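PDB 2QGH: diaminopimelate decarboxylase from Helicobacter pylori, which catalyses the pyridoxal-phosphate-dependent decarboxylation of meso-diaminopimelate to L-lysine, the last step of bacterial lysine biosynthesis. Local coordinates for residues I160-H165 and F204-Q209. Residues are numbered along the deposited sequence; the frame is centred on the assembly and turned at random.
Sequences IDAKTH and FHIGSQ. With PLP (pyridoxal-5'-phosphate), chain B; LYS (lysine), chain C.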
ATOM      1  N   ILE A 160      26.279  -0.154   9.835  1.00 41.15           N
ATOM      2  CA  ILE A 160      25.903   0.135  11.212  1.00 41.75           C
ATOM      3  C   ILE A 160      24.393  -0.037  11.409  1.00 42.24           C
ATOM      4  O   ILE A 160      23.586   0.435  10.606  1.00 42.31           O
ATOM      5  CB  ILE A 160      26.306   1.574  11.618  1.00 41.94           C
ATOM      6  CG1 ILE A 160      27.819   1.758  11.477  1.00 39.73           C
ATOM      7  CG2 ILE A 160      25.887   1.844  13.060  1.00 43.27           C
ATOM      8  CD1 ILE A 160      28.289   3.171  11.734  1.00 37.28           C
ATOM      9  N   ASP A 161      24.025  -0.727  12.484  1.00 42.23           N
ATOM     10  CA  ASP A 161      22.627  -0.986  12.822  1.00 41.35           C
ATOM     11  C   ASP A 161      21.994   0.288  13.394  1.00 40.17           C
ATOM     12  O   ASP A 161      22.401   0.774  14.448  1.00 39.84           O
ATOM     13  CB  ASP A 161      22.568  -2.122  13.851  1.00 42.35           C
ATOM     14  CG  ASP A 161      21.152  -2.521  14.211  1.00 42.87           C
ATOM     15  OD1 ASP A 161      20.725  -3.625  13.808  1.00 43.31           O
ATOM     16  OD2 ASP A 161      20.471  -1.732  14.897  1.00 41.50           O
ATOM     17  N   ALA A 162      20.996   0.826  12.699  1.00 39.12           N
ATOM     18  CA  ALA A 162      20.332   2.051  13.142  1.00 39.13           C
ATOM     19  C   ALA A 162      19.405   1.844  14.345  1.00 39.34           C
ATOM     20  O   ALA A 162      18.926   2.811  14.947  1.00 38.22           O
ATOM     21  CB  ALA A 162      19.553   2.660  11.984  1.00 38.92           C
ATOM     22  N   LYS A 163      19.157   0.584  14.690  1.00 38.46           N
ATOM     23  CA  LYS A 163      18.294   0.246  15.816  1.00 39.03           C
ATOM     24  C   LYS A 163      16.865   0.756  15.629  1.00 38.95           C
ATOM     25  O   LYS A 163      16.356   1.532  16.442  1.00 38.79           O
ATOM     26  CB  LYS A 163      18.874   0.802  17.127  1.00 39.27           C
ATOM     27  CG  LYS A 163      20.175   0.137  17.580  1.00 41.27           C
ATOM     28  CD  LYS A 163      20.573   0.588  18.981  1.00 43.10           C
ATOM     29  CE  LYS A 163      19.475   0.255  19.991  1.00 47.23           C
ATOM     30  NZ  LYS A 163      19.831   0.619  21.393  1.00 49.52           N
ATOM     31  N   THR A 164      16.223   0.305  14.555  1.00 37.60           N
ATOM     32  CA  THR A 164      14.857   0.698  14.251  1.00 37.59           C
ATOM     33  C   THR A 164      14.099  -0.515  13.700  1.00 37.36           C
ATOM     34  O   THR A 164      14.493  -1.659  13.935  1.00 36.36           O
ATOM     35  CB  THR A 164      14.848   1.849  13.216  1.00 38.12           C
ATOM     36  OG1 THR A 164      13.504   2.285  12.982  1.00 36.29           O
ATOM     37  CG2 THR A 164      15.477   1.390  11.907  1.00 38.82           C
ATOM     38  N   HIS A 165      13.007  -0.271  12.985  1.00 38.60           N
ATOM     39  CA  HIS A 165      12.233  -1.364  12.401  1.00 39.79           C
ATOM     40  C   HIS A 165      13.025  -1.880  11.192  1.00 40.01           C
ATOM     41  O   HIS A 165      13.557  -1.094  10.406  1.00 39.56           O
ATOM     42  CB  HIS A 165      10.844  -0.866  11.967  1.00 39.22           C
ATOM     43  CG  HIS A 165       9.923  -1.955  11.502  1.00 39.29           C
ATOM     44  ND1 HIS A 165      10.181  -2.727  10.387  1.00 39.42           N
ATOM     45  CD2 HIS A 165       8.746  -2.402  12.003  1.00 38.43           C
ATOM     46  CE1 HIS A 165       9.204  -3.602  10.223  1.00 37.75           C
ATOM     47  NE2 HIS A 165       8.320  -3.425  11.190  1.00 38.39           N
ATOM     48  N   PHE A 204      25.315   9.245   3.412  1.00 19.00           N
ATOM     49  CA  PHE A 204      24.929   8.055   4.154  1.00 19.08           C
ATOM     50  C   PHE A 204      23.560   8.247   4.792  1.00 20.47           C
ATOM     51  O   PHE A 204      23.172   9.363   5.154  1.00 20.73           O
ATOM     52  CB  PHE A 204      25.960   7.688   5.233  1.00 16.93           C
ATOM     53  CG  PHE A 204      25.947   8.595   6.442  1.00 18.16           C
ATOM     54  CD1 PHE A 204      26.901   9.600   6.589  1.00 15.26           C
ATOM     55  CD2 PHE A 204      24.998   8.421   7.452  1.00 16.20           C
ATOM     56  CE1 PHE A 204      26.911  10.410   7.721  1.00 14.37           C
ATOM     57  CE2 PHE A 204      25.004   9.227   8.580  1.00 14.35           C
ATOM     58  CZ  PHE A 204      25.966  10.227   8.716  1.00 14.14           C
ATOM     59  N   HIS A 205      22.823   7.150   4.899  1.00 19.80           N
ATOM     60  CA  HIS A 205      21.504   7.159   5.516  1.00 19.81           C
ATOM     61  C   HIS A 205      21.320   5.775   6.122  1.00 18.76           C
ATOM     62  O   HIS A 205      21.098   4.805   5.396  1.00 15.91           O
ATOM     63  CB  HIS A 205      20.414   7.423   4.479  1.00 20.60           C
ATOM     64  CG  HIS A 205      19.045   7.480   5.073  1.00 22.64           C
ATOM     65  ND1 HIS A 205      18.588   8.572   5.778  1.00 22.46           N
ATOM     66  CD2 HIS A 205      18.072   6.543   5.159  1.00 23.73           C
ATOM     67  CE1 HIS A 205      17.395   8.304   6.277  1.00 23.94           C
ATOM     68  NE2 HIS A 205      17.058   7.079   5.915  1.00 24.65           N
ATOM     69  N   ILE A 206      21.413   5.686   7.446  1.00 19.05           N
ATOM     70  CA  ILE A 206      21.316   4.396   8.127  1.00 21.18           C
ATOM     71  C   ILE A 206      19.944   3.872   8.547  1.00 22.25           C
ATOM     72  O   ILE A 206      19.838   2.720   8.985  1.00 24.08           O
ATOM     73  CB  ILE A 206      22.243   4.357   9.373  1.00 22.17           C
ATOM     74  CG1 ILE A 206      21.849   5.449  10.367  1.00 20.96           C
ATOM     75  CG2 ILE A 206      23.690   4.537   8.944  1.00 21.55           C
ATOM     76  CD1 ILE A 206      22.538   5.335  11.713  1.00 20.22           C
ATOM     77  N   GLY A 207      18.898   4.688   8.420  1.00 21.82           N
ATOM     78  CA  GLY A 207      17.573   4.228   8.801  1.00 19.52           C
ATOM     79  C   GLY A 207      16.563   5.337   9.028  1.00 20.69           C
ATOM     80  O   GLY A 207      16.883   6.520   8.902  1.00 17.27           O
ATOM     81  N   SER A 208      15.336   4.947   9.370  1.00 20.43           N
ATOM     82  CA  SER A 208      14.258   5.900   9.616  1.00 21.08           C
ATOM     83  C   SER A 208      13.630   5.705  11.001  1.00 23.00           C
ATOM     84  O   SER A 208      13.706   4.621  11.580  1.00 25.31           O
ATOM     85  CB  SER A 208      13.175   5.757   8.539  1.00 19.64           C
ATOM     86  OG  SER A 208      12.179   6.753   8.682  1.00 15.68           O
ATOM     87  N   GLN A 209      13.006   6.761  11.516  1.00 24.15           N
ATOM     88  CA  GLN A 209      12.362   6.728  12.826  1.00 25.28           C
ATOM     89  C   GLN A 209      13.369   6.300  13.888  1.00 26.09           C
ATOM     90  O   GLN A 209      13.099   5.422  14.701  1.00 27.32           O
ATOM     91  CB  GLN A 209      11.163   5.771  12.794  1.00 25.62           C
ATOM     92  CG  GLN A 209      10.367   5.631  14.111  1.00 25.27           C
ATOM     93  CD  GLN A 209       9.931   6.960  14.703  1.00 26.31           C
ATOM     94  OE1 GLN A 209       9.607   7.898  13.981  1.00 25.44           O
ATOM     95  NE2 GLN A 209       9.908   7.039  16.027  1.00 29.02           N
TER
HETATM   96  N1  PLP B 406      17.096  10.310   2.826  1.00 17.02           N
HETATM   97  C2  PLP B 406      17.130   9.010   2.280  1.00 17.99           C
HETATM   98  C2A PLP B 406      18.172   8.631   1.303  1.00 17.22           C
HETATM   99  C3  PLP B 406      16.099   8.072   2.686  1.00 19.36           C
HETATM  100  O3  PLP B 406      16.072   6.790   2.172  1.00 21.26           O
HETATM  101  C4  PLP B 406      15.115   8.450   3.599  1.00 19.36           C
HETATM  102  C4A PLP B 406      14.289   7.333   4.135  1.00 18.04           C
HETATM  103  C5  PLP B 406      15.081   9.749   4.126  1.00 17.41           C
HETATM  104  C6  PLP B 406      16.114  10.691   3.751  1.00 17.69           C
HETATM  105  C5A PLP B 406      13.982  10.349   4.892  1.00 18.10           C
HETATM  106  O4P PLP B 406      14.090   9.943   6.238  1.00 17.92           O
HETATM  107  P   PLP B 406      13.114  10.362   7.246  1.00 17.17           P
HETATM  108  O1P PLP B 406      11.619  10.540   6.836  1.00 16.63           O
HETATM  109  O2P PLP B 406      13.707  11.744   7.768  1.00 17.77           O
HETATM  110  O3P PLP B 406      13.149   9.243   8.356  1.00 17.91           O
HETATM  111  N   LYS C 407       7.710   4.349   4.753  1.00 19.82           N
HETATM  112  CA  LYS C 407       8.416   4.211   6.065  1.00 22.77           C
HETATM  113  C   LYS C 407       7.469   4.549   7.217  1.00 23.07           C
HETATM  114  O   LYS C 407       6.254   4.640   6.948  1.00 24.45           O
HETATM  115  CB  LYS C 407       9.649   5.132   6.095  1.00 20.42           C
HETATM  116  CG  LYS C 407      10.718   4.735   5.087  1.00 18.80           C
HETATM  117  CD  LYS C 407      11.747   5.828   4.863  1.00 18.36           C
HETATM  118  CE  LYS C 407      12.796   5.355   3.860  1.00 19.60           C
HETATM  119  NZ  LYS C 407      13.773   6.410   3.425  1.00 20.66           N
HETATM  120  OXT LYS C 407       7.941   4.717   8.363  1.00 22.80           O
HETATM  121  O   HOH W   1      20.992   0.074   9.883  1.00 28.08           O
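Ala162, Thr164 and Ile206 bury the most surface where the loop 160-165 lies along 204-209, the touching parts running in nearly the same direction. The methyl group of Ala162 is pressed against the backbone of Ile206, with CB only 3.0 Å from Ile206 O, and also lies against the branched side chain, 4.0 Å from Ile206 CG1. A chi1 of 60° places CG1 of Ile206 between its own backbone N and carbonyl carbon and brings that branch alongside the methyl. Next to this apolar patch, one water bridges the two segments: it donates to Ile160 O and to Ile206 O and accepts from Ala162 N, so a single water ties three backbone groups together. The methyl also sits over Gly207, with Ala162 CB 4.1 Å from Gly207 CA, at a point where the backbone is almost fully extended.

Further along, Thr164 gives the direct polar link. Its hydroxyl, turned away from the backbone N (chi1 -177°), donates to the carbonyl of Ser208 with OG1 2.7 Å from O, meeting the oxygen almost head-on at a C=O...OG1 angle of 172°. The side chain of Ser208 points away from 160-165, and Ser208 OG donates to O3P of the cofactor phosphate at 2.7 Å; Arg282 also hydrogen-bonds to this hydroxyl. His205 lays one ring face over the pyridine ring of the cofactor. These two loops follow successive strands, 150-155 and 197-203, at the cofactor-binding mouth of the eight-stranded beta/alpha barrel characteristic of fold-type III pyridoxal-phosphate decarboxylases.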